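Local coordinates for protein exported gluconolactonase (Xanthomonas campestris pv. campestris, PDB 3DR2) that probably hydrolyses glucono-1,5-lactone to gluconate as a calcium-binding, six-bladed beta-propeller gluconolactonase of the SMP-30 family, at residues A55-V60 with W72-T77; S132-I137 with T147-G152; A234-G239 with C261-D266. All coordinates share one frame; numbering follows the deposited sequence.

Interaction 1. Residues A55-V60 with W72-T77; sequences AQRTLV and WREDGT
Leu59 and Trp72 face each other as a hydrogen-bonded antiparallel pair, their CA atoms 5.0 Å apart. Leu59 N donates to Trp72 O over 3.0 Å, and Trp72 N returns a bond to Leu59 O. Thr58 and Arg73 remain as close, but past them the chains diverge, and a water joins them, donating to Arg57 O and accepting from Glu74 N.

On the sheet face that carries Leu59 and Trp72, Leu59 CB rests 3.9 Å from Trp72 CE3. On the other face, Arg73 bends at chi2 (-55°), which swings CD round to 3.5 Å from Thr58 OG1. Arg73 NH1 then donates to Thr58 OG1 over 2.8 Å, with the hydroxyl in the guanidinium plane. Thr58 OG1 itself donates to Gln56 O; the hydroxyl thereby serves as acceptor for one bond and donor for another. Farther out, Arg57 takes Glu74 side-on in a salt bridge: NE lies 2.8 Å from OE1, approaching from above the carboxylate plane, while NH2 reaches OE2 on its syn side at 3.1 Å. Glu74 OE2 is shared with Arg290, and the charge of Arg73 is met by Asp79 through NE.

A type I turn runs from Arg73 to Gly76, and Arg57 and Thr58 form a G1 bulge opposite Trp53. The contact thus belongs to an antiparallel beta hairpin, strands 58-63 and 68-73, within a propeller blade.

Interaction 2. Residues S132-I137 with T147-G152; sequences SPNDLI and TDPPFG. With CA (calcium ion), chain D.
Asn134 lays its CB against the Pro149 ring, 3.5 Å from CD, the two side chains crossing at about a right angle. Its CG is anti to the backbone N (chi1 -168°), and beyond it the amide divides its work: OD1 binds the calcium ion at 2.4 Å, while ND2 donates to a water that is itself a calcium ligand. ND2 also lies 3.6 Å from Phe151 CD2, with the amide and ring planes 67° apart.

Three further bonds tie the backbone of Asn134 and Asp135 to Thr147. Asn134 N donates to Thr147 O, Thr147 N to Asp135 O, and Asp135 N makes a longer bond to Thr147 OG1, which also bonds to Asn191 O. Asp135 OD1 accepts from another calcium-bound water at 2.6 Å and from Asn281 ND2, which makes it a second-shell group.

Ser132 makes three more bonds to 147-152. Its OG sits between the backbone N and the carbonyl carbon (chi1 43°), donates to Pro149 O at 2.7 Å and accepts from Gly152 N at 3.0 Å. Ser132 N is taken by Asp148 OD2 on the syn side at 2.8 Å. Ser132 CB packs on Gly152 CA, 3.6 Å away, where the glycine has no side chain.

Glu48, Asn191 and Asp242 complete the protein ligands of the metal, the calcium site characteristic of SMP-30/gluconolactonase propellers, where the ion is generally placed in the active site.

Interaction 3. Residues A234-G239 with C261-D266; sequences ASVPDG and CVFDSD
Ala234 points its methyl at one face of the Phe263 ring. CB stands 4.0 Å from the ring centroid and 23° off the normal, a CH-pi contact displaced toward the rim, where CE2 is the nearest ring atom at 3.6 Å. The CG of Phe263 is anti to its own carbonyl carbon (chi1 -55°), beside the backbone N. The ring lies against both Ala234 and Val236.

The same ring is met differently by the residues that follow Ala234. Val236 crosses Phe263 at about a right angle and brings CG1 to the ring edge, near its plane, 4.1 Å from CZ. Ser235 O also lies at this edge, 3.9 Å from CZ, while the hydroxyl of Ser235 turns to His232 NE2. Phe263 therefore has a methyl over a face and both a branched side chain and a carbonyl oxygen at its edge.

Cys261, two residues earlier on the strand, likewise points toward the loop. Its SG touches Pro237 CD at 3.6 Å and Val236 CG1 at 4.1 Å, which leaves Val236 CG1 in contact with both the sulfur and the phenyl edge. The joint between the segments is made by apolar and van der Waals packing, with 192 Å² buried in all.

Around this contact, Leu269 of strand 269-274 touches both Cys261 and Phe263, and His272 of the same strand also reaches Cys261. Val236 leans further on Ser254 of strand 252-254 and on Pro241 and Ser256 in loops. The contact thereby packs the end of strand 226-234, the last strand of one four-stranded sheet, and the loop after it against strand 259-263 inside the next sheet of the propeller.

Overall arrangement
The three contacts follow one another along the chain and involve different blades of the propeller, interaction 3 lying between two neighbouring sheets; none touches another. Interaction 2 is the innermost, its centre about 10 Å from the centre of the chain, and it alone supplies a calcium ligand among its residues. Interactions 1 and 3 lie farther out, at about 17 and 16 Å. Centre to centre, interaction 2 is about 25 Å from interaction 1 and 21 Å from interaction 3, while interactions 1 and 3 are 29 Å apart. The side chain of Val236 is about 13 Å from the calcium held by Asn134; that of Leu59 is about 9 Å from a different calcium ion.

Interaction 1. Residues A55-V60 with W72-T77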
ATOM      1  N   ALA A  55     -11.961 -20.214 -16.234  1.00 19.93           N
ATOM      2  CA  ALA A  55     -13.049 -19.575 -16.968  1.00 21.47           C
ATOM      3  C   ALA A  55     -12.650 -18.270 -17.664  1.00 21.55           C
ATOM      4  O   ALA A  55     -13.202 -17.921 -18.711  1.00 23.03           O
ATOM      5  CB  ALA A  55     -14.222 -19.323 -16.032  1.00 22.56           C
ATOM      6  N   GLN A  56     -11.688 -17.552 -17.093  1.00 20.64           N
ATOM      7  CA  GLN A  56     -11.244 -16.288 -17.672  1.00 20.82           C
ATOM      8  C   GLN A  56      -9.779 -16.323 -18.103  1.00 18.56           C
ATOM      9  O   GLN A  56      -9.214 -15.288 -18.474  1.00 19.80           O
ATOM     10  CB  GLN A  56     -11.451 -15.157 -16.655  1.00 21.73           C
ATOM     11  CG  GLN A  56     -12.884 -15.020 -16.150  1.00 23.10           C
ATOM     12  CD  GLN A  56     -13.492 -13.676 -16.498  1.00 25.39           C
ATOM     13  OE1 GLN A  56     -14.639 -13.385 -16.146  1.00 26.77           O
ATOM     14  NE2 GLN A  56     -12.724 -12.845 -17.189  1.00 27.30           N
ATOM     15  N   ARG A  57      -9.182 -17.513 -18.062  1.00 17.14           N
ATOM     16  CA  ARG A  57      -7.772 -17.716 -18.401  1.00 19.81           C
ATOM     17  C   ARG A  57      -6.947 -16.574 -17.844  1.00 17.56           C
ATOM     18  O   ARG A  57      -6.126 -15.962 -18.538  1.00 16.96           O
ATOM     19  CB  ARG A  57      -7.579 -17.840 -19.916  1.00 22.20           C
ATOM     20  CG  ARG A  57      -8.228 -19.100 -20.493  1.00 24.37           C
ATOM     21  CD  ARG A  57      -7.575 -19.535 -21.805  1.00 25.92           C
ATOM     22  NE  ARG A  57      -6.202 -20.009 -21.616  1.00 25.07           N
ATOM     23  CZ  ARG A  57      -5.866 -21.204 -21.139  1.00 24.02           C
ATOM     24  NH1 ARG A  57      -6.802 -22.081 -20.796  1.00 26.15           N
ATOM     25  NH2 ARG A  57      -4.585 -21.522 -20.995  1.00 25.13           N
ATOM     26  N   THR A  58      -7.168 -16.315 -16.560  1.00 15.82           N
ATOM     27  CA  THR A  58      -6.507 -15.232 -15.851  1.00 16.18           C
ATOM     28  C   THR A  58      -5.894 -15.690 -14.530  1.00 15.12           C
ATOM     29  O   THR A  58      -6.480 -16.510 -13.825  1.00 14.30           O
ATOM     30  CB  THR A  58      -7.531 -14.119 -15.532  1.00 17.86           C
ATOM     31  OG1 THR A  58      -8.072 -13.597 -16.753  1.00 17.37           O
ATOM     32  CG2 THR A  58      -6.885 -12.995 -14.729  1.00 16.79           C
ATOM     33  N   LEU A  59      -4.714 -15.169 -14.204  1.00 14.62           N
ATOM     34  CA  LEU A  59      -4.078 -15.485 -12.926  1.00 14.36           C
ATOM     35  C   LEU A  59      -4.523 -14.360 -11.992  1.00 14.37           C
ATOM     36  O   LEU A  59      -4.161 -13.197 -12.187  1.00 13.56           O
ATOM     37  CB  LEU A  59      -2.549 -15.485 -13.040  1.00 15.39           C
ATOM     38  CG  LEU A  59      -1.746 -15.969 -11.818  1.00 16.60           C
ATOM     39  CD1 LEU A  59      -1.838 -14.974 -10.658  1.00 13.55           C
ATOM     40  CD2 LEU A  59      -2.264 -17.340 -11.384  1.00 13.74           C
ATOM     41  N   VAL A  60      -5.324 -14.712 -10.997  1.00 12.60           N
ATOM     42  CA  VAL A  60      -5.847 -13.761 -10.022  1.00 12.97           C
ATOM     43  C   VAL A  60      -4.953 -13.716  -8.781  1.00  9.95           C
ATOM     44  O   VAL A  60      -4.568 -14.757  -8.269  1.00 12.59           O
ATOM     45  CB  VAL A  60      -7.257 -14.195  -9.565  1.00 12.96           C
ATOM     46  CG1 VAL A  60      -7.779 -13.237  -8.510  1.00 15.99           C
ATOM     47  CG2 VAL A  60      -8.203 -14.266 -10.761  1.00 17.09           C
ATOM     48  N   TRP A  72      -4.057 -11.139 -14.176  1.00 14.21           N
ATOM     49  CA  TRP A  72      -3.079 -11.192 -15.258  1.00 15.96           C
ATOM     50  C   TRP A  72      -3.696 -11.942 -16.433  1.00 15.50           C
ATOM     51  O   TRP A  72      -4.125 -13.084 -16.278  1.00 14.81           O
ATOM     52  CB  TRP A  72      -1.824 -11.933 -14.800  1.00 13.82           C
ATOM     53  CG  TRP A  72      -0.825 -12.164 -15.893  1.00 14.58           C
ATOM     54  CD1 TRP A  72       0.083 -11.270 -16.382  1.00 15.55           C
ATOM     55  CD2 TRP A  72      -0.642 -13.373 -16.640  1.00 15.45           C
ATOM     56  NE1 TRP A  72       0.826 -11.849 -17.388  1.00 15.91           N
ATOM     57  CE2 TRP A  72       0.402 -13.138 -17.565  1.00 16.85           C
ATOM     58  CE3 TRP A  72      -1.258 -14.632 -16.618  1.00 17.52           C
ATOM     59  CZ2 TRP A  72       0.844 -14.120 -18.461  1.00 16.83           C
ATOM     60  CZ3 TRP A  72      -0.815 -15.608 -17.510  1.00 18.35           C
ATOM     61  CH2 TRP A  72       0.227 -15.341 -18.418  1.00 18.18           C
ATOM     62  N   ARG A  73      -3.748 -11.283 -17.592  1.00 15.41           N
ATOM     63  CA  ARG A  73      -4.294 -11.875 -18.814  1.00 17.43           C
ATOM     64  C   ARG A  73      -3.117 -12.477 -19.586  1.00 16.73           C
ATOM     65  O   ARG A  73      -1.991 -12.002 -19.477  1.00 18.65           O
ATOM     66  CB  ARG A  73      -4.980 -10.805 -19.668  1.00 18.02           C
ATOM     67  CG  ARG A  73      -5.870  -9.833 -18.899  1.00 19.65           C
ATOM     68  CD  ARG A  73      -6.945 -10.518 -18.060  1.00 20.68           C
ATOM     69  NE  ARG A  73      -7.919  -9.534 -17.583  1.00 19.14           N
ATOM     70  CZ  ARG A  73      -9.060  -9.827 -16.965  1.00 19.85           C
ATOM     71  NH1 ARG A  73      -9.393 -11.093 -16.723  1.00 19.13           N
ATOM     72  NH2 ARG A  73      -9.895  -8.850 -16.623  1.00 17.09           N
ATOM     73  N   GLU A  74      -3.371 -13.505 -20.382  1.00 19.22           N
ATOM     74  CA  GLU A  74      -2.284 -14.157 -21.097  1.00 20.75           C
ATOM     75  C   GLU A  74      -1.501 -13.310 -22.105  1.00 22.24           C
ATOM     76  O   GLU A  74      -0.423 -13.712 -22.541  1.00 23.94           O
ATOM     77  CB  GLU A  74      -2.801 -15.445 -21.740  1.00 22.28           C
ATOM     78  CG  GLU A  74      -3.330 -16.431 -20.695  1.00 21.82           C
ATOM     79  CD  GLU A  74      -3.685 -17.782 -21.274  1.00 22.79           C
ATOM     80  OE1 GLU A  74      -4.538 -17.835 -22.182  1.00 24.35           O
ATOM     81  OE2 GLU A  74      -3.112 -18.794 -20.814  1.00 21.09           O
ATOM     82  N   ASP A  75      -2.020 -12.139 -22.467  1.00 21.83           N
ATOM     83  CA  ASP A  75      -1.297 -11.278 -23.397  1.00 21.24           C
ATOM     84  C   ASP A  75      -0.410 -10.310 -22.609  1.00 20.74           C
ATOM     85  O   ASP A  75       0.218  -9.407 -23.172  1.00 19.45           O
ATOM     86  CB  ASP A  75      -2.276 -10.522 -24.306  1.00 22.02           C
ATOM     87  CG  ASP A  75      -3.031  -9.433 -23.582  1.00 24.09           C
ATOM     88  OD1 ASP A  75      -3.332  -9.606 -22.384  1.00 25.44           O
ATOM     89  OD2 ASP A  75      -3.339  -8.407 -24.226  1.00 28.28           O
ATOM     90  N   GLY A  76      -0.359 -10.516 -21.292  1.00 20.14           N
ATOM     91  CA  GLY A  76       0.470  -9.687 -20.434  1.00 17.69           C
ATOM     92  C   GLY A  76      -0.251  -8.573 -19.710  1.00 18.21           C
ATOM     93  O   GLY A  76       0.305  -7.949 -18.802  1.00 18.50           O
ATOM     94  N   THR A  77      -1.485  -8.308 -20.117  1.00 15.63           N
ATOM     95  CA  THR A  77      -2.281  -7.257 -19.499  1.00 18.23           C
ATOM     96  C   THR A  77      -2.613  -7.609 -18.058  1.00 18.88           C
ATOM     97  O   THR A  77      -2.797  -8.781 -17.731  1.00 16.25           O
ATOM     98  CB  THR A  77      -3.613  -7.060 -20.237  1.00 18.95           C
ATOM     99  OG1 THR A  77      -3.360  -6.690 -21.594  1.00 20.84           O
ATOM    100  CG2 THR A  77      -4.443  -5.975 -19.561  1.00 18.42           C
TER
HETATM  101  O   HOH W   1      -6.232 -14.101 -20.637  1.00 19.11           O

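Interaction 2. Residues S132-I137 with T147-G152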
ATOM      1  N   SER A 132      -8.586 -13.215  11.123  1.00 16.76           N
ATOM      2  CA  SER A 132      -8.256 -12.583   9.844  1.00 14.87           C
ATOM      3  C   SER A 132      -7.828 -13.677   8.871  1.00 15.59           C
ATOM      4  O   SER A 132      -6.643 -14.003   8.766  1.00 13.91           O
ATOM      5  CB  SER A 132      -7.135 -11.553  10.018  1.00 16.05           C
ATOM      6  OG  SER A 132      -6.107 -12.042  10.864  1.00 15.52           O
ATOM      7  N   PRO A 133      -8.805 -14.282   8.170  1.00 13.53           N
ATOM      8  CA  PRO A 133      -8.557 -15.352   7.199  1.00 13.69           C
ATOM      9  C   PRO A 133      -7.387 -14.962   6.314  1.00 13.77           C
ATOM     10  O   PRO A 133      -7.365 -13.876   5.732  1.00 12.28           O
ATOM     11  CB  PRO A 133      -9.872 -15.432   6.444  1.00 14.72           C
ATOM     12  CG  PRO A 133     -10.867 -15.141   7.530  1.00 14.87           C
ATOM     13  CD  PRO A 133     -10.243 -13.967   8.240  1.00 14.18           C
ATOM     14  N   ASN A 134      -6.426 -15.871   6.216  1.00 13.10           N
ATOM     15  CA  ASN A 134      -5.199 -15.628   5.475  1.00 13.60           C
ATOM     16  C   ASN A 134      -5.131 -16.291   4.097  1.00 14.04           C
ATOM     17  O   ASN A 134      -4.928 -15.613   3.086  1.00 13.07           O
ATOM     18  CB  ASN A 134      -4.026 -16.078   6.352  1.00 13.99           C
ATOM     19  CG  ASN A 134      -2.689 -15.614   5.826  1.00 14.98           C
ATOM     20  OD1 ASN A 134      -2.232 -16.074   4.781  1.00 15.07           O
ATOM     21  ND2 ASN A 134      -2.050 -14.697   6.550  1.00 15.07           N
ATOM     22  N   ASP A 135      -5.294 -17.608   4.050  1.00 13.33           N
ATOM     23  CA  ASP A 135      -5.246 -18.323   2.774  1.00 13.90           C
ATOM     24  C   ASP A 135      -6.378 -19.351   2.744  1.00 15.28           C
ATOM     25  O   ASP A 135      -6.888 -19.757   3.796  1.00 16.18           O
ATOM     26  CB  ASP A 135      -3.874 -19.001   2.612  1.00 13.16           C
ATOM     27  CG  ASP A 135      -3.485 -19.213   1.154  1.00 15.57           C
ATOM     28  OD1 ASP A 135      -2.294 -19.512   0.896  1.00 14.63           O
ATOM     29  OD2 ASP A 135      -4.357 -19.082   0.269  1.00 16.31           O
ATOM     30  N   LEU A 136      -6.787 -19.759   1.545  1.00 13.12           N
ATOM     31  CA  LEU A 136      -7.876 -20.727   1.425  1.00 14.14           C
ATOM     32  C   LEU A 136      -7.747 -21.606   0.195  1.00 15.56           C
ATOM     33  O   LEU A 136      -7.009 -21.286  -0.741  1.00 13.47           O
ATOM     34  CB  LEU A 136      -9.231 -20.004   1.384  1.00 14.96           C
ATOM     35  CG  LEU A 136      -9.687 -19.340   0.076  1.00 15.87           C
ATOM     36  CD1 LEU A 136     -11.026 -18.654   0.314  1.00 15.57           C
ATOM     37  CD2 LEU A 136      -8.649 -18.331  -0.410  1.00 16.38           C
ATOM     38  N   ILE A 137      -8.461 -22.729   0.220  1.00 13.75           N
ATOM     39  CA  ILE A 137      -8.481 -23.674  -0.887  1.00 15.71           C
ATOM     40  C   ILE A 137      -9.887 -24.245  -0.959  1.00 15.22           C
ATOM     41  O   ILE A 137     -10.670 -24.116  -0.016  1.00 18.16           O
ATOM     42  CB  ILE A 137      -7.477 -24.842  -0.686  1.00 15.74           C
ATOM     43  CG1 ILE A 137      -7.828 -25.632   0.580  1.00 17.33           C
ATOM     44  CG2 ILE A 137      -6.060 -24.294  -0.621  1.00 18.54           C
ATOM     45  CD1 ILE A 137      -6.939 -26.850   0.829  1.00 17.31           C
ATOM     46  N   THR A 147      -7.188 -20.857   6.645  1.00 14.93           N
ATOM     47  CA  THR A 147      -6.411 -20.642   7.859  1.00 15.64           C
ATOM     48  C   THR A 147      -6.812 -19.306   8.478  1.00 15.23           C
ATOM     49  O   THR A 147      -7.121 -18.343   7.768  1.00 11.86           O
ATOM     50  CB  THR A 147      -4.909 -20.601   7.551  1.00 14.75           C
ATOM     51  OG1 THR A 147      -4.655 -19.604   6.547  1.00 14.95           O
ATOM     52  CG2 THR A 147      -4.437 -21.955   7.055  1.00 16.06           C
ATOM     53  N   ASP A 148      -6.788 -19.243   9.804  1.00 15.97           N
ATOM     54  CA  ASP A 148      -7.187 -18.028  10.490  1.00 16.10           C
ATOM     55  C   ASP A 148      -6.185 -17.460  11.501  1.00 17.34           C
ATOM     56  O   ASP A 148      -6.469 -17.382  12.692  1.00 16.12           O
ATOM     57  CB  ASP A 148      -8.535 -18.257  11.185  1.00 16.53           C
ATOM     58  CG  ASP A 148      -9.188 -16.966  11.627  1.00 18.18           C
ATOM     59  OD1 ASP A 148      -9.832 -16.950  12.699  1.00 16.49           O
ATOM     60  OD2 ASP A 148      -9.066 -15.962  10.901  1.00 16.81           O
ATOM     61  N   PRO A 149      -4.992 -17.058  11.038  1.00 15.33           N
ATOM     62  CA  PRO A 149      -4.002 -16.495  11.956  1.00 15.03           C
ATOM     63  C   PRO A 149      -4.431 -15.053  12.244  1.00 16.09           C
ATOM     64  O   PRO A 149      -5.321 -14.527  11.575  1.00 15.61           O
ATOM     65  CB  PRO A 149      -2.712 -16.574  11.148  1.00 16.50           C
ATOM     66  CG  PRO A 149      -3.202 -16.247   9.770  1.00 12.73           C
ATOM     67  CD  PRO A 149      -4.482 -17.070   9.655  1.00 15.02           C
ATOM     68  N   PRO A 150      -3.816 -14.396  13.240  1.00 15.56           N
ATOM     69  CA  PRO A 150      -4.171 -13.013  13.584  1.00 15.57           C
ATOM     70  C   PRO A 150      -3.350 -11.918  12.898  1.00 16.81           C
ATOM     71  O   PRO A 150      -3.354 -10.774  13.350  1.00 17.21           O
ATOM     72  CB  PRO A 150      -3.968 -12.990  15.090  1.00 17.71           C
ATOM     73  CG  PRO A 150      -2.727 -13.806  15.224  1.00 16.51           C
ATOM     74  CD  PRO A 150      -2.978 -14.990  14.297  1.00 15.93           C
ATOM     75  N   PHE A 151      -2.657 -12.251  11.815  1.00 17.26           N
ATOM     76  CA  PHE A 151      -1.837 -11.254  11.130  1.00 18.55           C
ATOM     77  C   PHE A 151      -2.593  -9.975  10.780  1.00 19.27           C
ATOM     78  O   PHE A 151      -2.062  -8.871  10.934  1.00 20.68           O
ATOM     79  CB  PHE A 151      -1.215 -11.859   9.869  1.00 18.58           C
ATOM     80  CG  PHE A 151      -0.163 -12.895  10.153  1.00 18.17           C
ATOM     81  CD1 PHE A 151       0.991 -12.555  10.856  1.00 20.42           C
ATOM     82  CD2 PHE A 151      -0.325 -14.210   9.729  1.00 19.13           C
ATOM     83  CE1 PHE A 151       1.965 -13.514  11.132  1.00 19.74           C
ATOM     84  CE2 PHE A 151       0.644 -15.173  10.000  1.00 18.98           C
ATOM     85  CZ  PHE A 151       1.790 -14.824  10.703  1.00 20.02           C
ATOM     86  N   GLY A 152      -3.833 -10.122  10.321  1.00 16.95           N
ATOM     87  CA  GLY A 152      -4.635  -8.966   9.956  1.00 18.59           C
ATOM     88  C   GLY A 152      -5.087  -8.095  11.119  1.00 17.41           C
ATOM     89  O   GLY A 152      -5.671  -7.033  10.912  1.00 16.49           O
TER
HETATM   90 CA    CA D 707      -0.265 -16.333   3.434  1.00  1.00          CA
HETATM   91  O   HOH W   2       0.077 -13.997   4.380  1.00 16.93           O
HETATM   92  O   HOH W   3      -2.177 -15.934   2.025  1.00 13.53           O
HETATM   93  O   HOH W   4      -0.498 -18.565   2.595  1.00 14.52           O
HETATM   94  O   HOH W   5       0.764 -16.546   1.220  1.00 24.65           O

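Interaction 3. Residues A234-G239 with C261-D266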
ATOM      1  N   ALA A 234       7.904 -30.558   6.717  1.00 20.84           N
ATOM      2  CA  ALA A 234       9.145 -29.994   6.216  1.00 20.00           C
ATOM      3  C   ALA A 234       9.401 -28.589   6.715  1.00 20.24           C
ATOM      4  O   ALA A 234       8.495 -27.899   7.177  1.00 19.07           O
ATOM      5  CB  ALA A 234       9.149 -30.004   4.687  1.00 21.91           C
ATOM      6  N   SER A 235      10.662 -28.185   6.628  1.00 18.60           N
ATOM      7  CA  SER A 235      11.086 -26.849   7.016  1.00 20.02           C
ATOM      8  C   SER A 235      11.790 -26.312   5.785  1.00 20.25           C
ATOM      9  O   SER A 235      12.512 -27.056   5.122  1.00 23.18           O
ATOM     10  CB  SER A 235      12.086 -26.896   8.179  1.00 22.19           C
ATOM     11  OG  SER A 235      11.503 -27.432   9.354  1.00 25.01           O
ATOM     12  N   VAL A 236      11.568 -25.049   5.445  1.00 21.09           N
ATOM     13  CA  VAL A 236      12.260 -24.491   4.292  1.00 18.70           C
ATOM     14  C   VAL A 236      13.590 -23.954   4.803  1.00 19.08           C
ATOM     15  O   VAL A 236      13.683 -23.478   5.934  1.00 18.01           O
ATOM     16  CB  VAL A 236      11.459 -23.353   3.609  1.00 19.73           C
ATOM     17  CG1 VAL A 236      10.217 -23.929   2.952  1.00 18.13           C
ATOM     18  CG2 VAL A 236      11.087 -22.272   4.623  1.00 17.29           C
ATOM     19  N   PRO A 237      14.643 -24.035   3.980  1.00 19.70           N
ATOM     20  CA  PRO A 237      15.964 -23.550   4.384  1.00 19.99           C
ATOM     21  C   PRO A 237      15.988 -22.122   4.920  1.00 21.43           C
ATOM     22  O   PRO A 237      16.626 -21.849   5.935  1.00 20.25           O
ATOM     23  CB  PRO A 237      16.787 -23.707   3.110  1.00 19.72           C
ATOM     24  CG  PRO A 237      16.172 -24.915   2.472  1.00 21.17           C
ATOM     25  CD  PRO A 237      14.694 -24.631   2.634  1.00 20.23           C
ATOM     26  N   ASP A 238      15.279 -21.218   4.254  1.00 20.24           N
ATOM     27  CA  ASP A 238      15.275 -19.823   4.674  1.00 21.13           C
ATOM     28  C   ASP A 238      13.915 -19.141   4.651  1.00 21.30           C
ATOM     29  O   ASP A 238      13.088 -19.399   3.780  1.00 20.47           O
ATOM     30  CB  ASP A 238      16.237 -19.034   3.791  1.00 22.89           C
ATOM     31  CG  ASP A 238      17.666 -19.491   3.945  1.00 23.77           C
ATOM     32  OD1 ASP A 238      18.263 -19.205   5.006  1.00 25.74           O
ATOM     33  OD2 ASP A 238      18.190 -20.141   3.013  1.00 25.49           O
ATOM     34  N   GLY A 239      13.697 -18.256   5.614  1.00 20.88           N
ATOM     35  CA  GLY A 239      12.451 -17.525   5.664  1.00 20.17           C
ATOM     36  C   GLY A 239      11.259 -18.336   6.117  1.00 22.08           C
ATOM     37  O   GLY A 239      11.394 -19.348   6.809  1.00 22.00           O
ATOM     38  N   CYS A 261      10.701 -23.729  -2.852  1.00 17.87           N
ATOM     39  CA  CYS A 261      11.321 -25.013  -2.532  1.00 18.73           C
ATOM     40  C   CYS A 261      10.365 -26.103  -2.981  1.00 18.48           C
ATOM     41  O   CYS A 261       9.151 -25.972  -2.822  1.00 18.83           O
ATOM     42  CB  CYS A 261      11.559 -25.148  -1.022  1.00 18.31           C
ATOM     43  SG  CYS A 261      12.684 -23.938  -0.299  1.00 24.39           S
ATOM     44  N   VAL A 262      10.908 -27.177  -3.544  1.00 17.76           N
ATOM     45  CA  VAL A 262      10.084 -28.280  -4.006  1.00 19.27           C
ATOM     46  C   VAL A 262      10.412 -29.538  -3.204  1.00 19.62           C
ATOM     47  O   VAL A 262      11.575 -29.941  -3.114  1.00 20.92           O
ATOM     48  CB  VAL A 262      10.315 -28.553  -5.508  1.00 20.01           C
ATOM     49  CG1 VAL A 262       9.295 -29.557  -6.015  1.00 20.30           C
ATOM     50  CG2 VAL A 262      10.215 -27.250  -6.292  1.00 20.08           C
ATOM     51  N   PHE A 263       9.384 -30.135  -2.609  1.00 20.28           N
ATOM     52  CA  PHE A 263       9.533 -31.351  -1.814  1.00 20.47           C
ATOM     53  C   PHE A 263       8.692 -32.462  -2.426  1.00 21.31           C
ATOM     54  O   PHE A 263       7.658 -32.188  -3.033  1.00 19.63           O
ATOM     55  CB  PHE A 263       9.022 -31.143  -0.386  1.00 20.59           C
ATOM     56  CG  PHE A 263       9.644 -29.988   0.335  1.00 19.41           C
ATOM     57  CD1 PHE A 263       9.128 -28.704   0.196  1.00 21.02           C
ATOM     58  CD2 PHE A 263      10.731 -30.187   1.182  1.00 20.06           C
ATOM     59  CE1 PHE A 263       9.684 -27.632   0.897  1.00 20.81           C
ATOM     60  CE2 PHE A 263      11.294 -29.125   1.884  1.00 19.85           C
ATOM     61  CZ  PHE A 263      10.770 -27.846   1.743  1.00 19.19           C
ATOM     62  N   ASP A 264       9.126 -33.711  -2.269  1.00 21.93           N
ATOM     63  CA  ASP A 264       8.339 -34.824  -2.776  1.00 22.05           C
ATOM     64  C   ASP A 264       7.364 -35.161  -1.651  1.00 21.40           C
ATOM     65  O   ASP A 264       7.431 -34.554  -0.584  1.00 22.73           O
ATOM     66  CB  ASP A 264       9.233 -36.027  -3.156  1.00 22.86           C
ATOM     67  CG  ASP A 264       9.927 -36.677  -1.964  1.00 22.51           C
ATOM     68  OD1 ASP A 264      10.865 -37.473  -2.202  1.00 25.87           O
ATOM     69  OD2 ASP A 264       9.544 -36.424  -0.805  1.00 21.60           O
ATOM     70  N   SER A 265       6.461 -36.106  -1.878  1.00 22.14           N
ATOM     71  CA  SER A 265       5.474 -36.455  -0.862  1.00 23.04           C
ATOM     72  C   SER A 265       6.065 -37.001   0.437  1.00 23.35           C
ATOM     73  O   SER A 265       5.387 -37.032   1.466  1.00 23.21           O
ATOM     74  CB  SER A 265       4.464 -37.454  -1.430  1.00 24.36           C
ATOM     75  OG  SER A 265       5.102 -38.653  -1.828  1.00 26.36           O
ATOM     76  N   ASP A 266       7.321 -37.432   0.405  1.00 25.03           N
ATOM     77  CA  ASP A 266       7.939 -37.954   1.618  1.00 24.47           C
ATOM     78  C   ASP A 266       8.652 -36.852   2.398  1.00 25.88           C
ATOM     79  O   ASP A 266       9.286 -37.117   3.416  1.00 26.56           O
ATOM     80  CB  ASP A 266       8.925 -39.083   1.291  1.00 26.79           C
ATOM     81  CG  ASP A 266       8.249 -40.277   0.633  1.00 27.69           C
ATOM     82  OD1 ASP A 266       7.220 -40.754   1.162  1.00 29.12           O
ATOM     83  OD2 ASP A 266       8.752 -40.748  -0.410  1.00 28.81           O
TER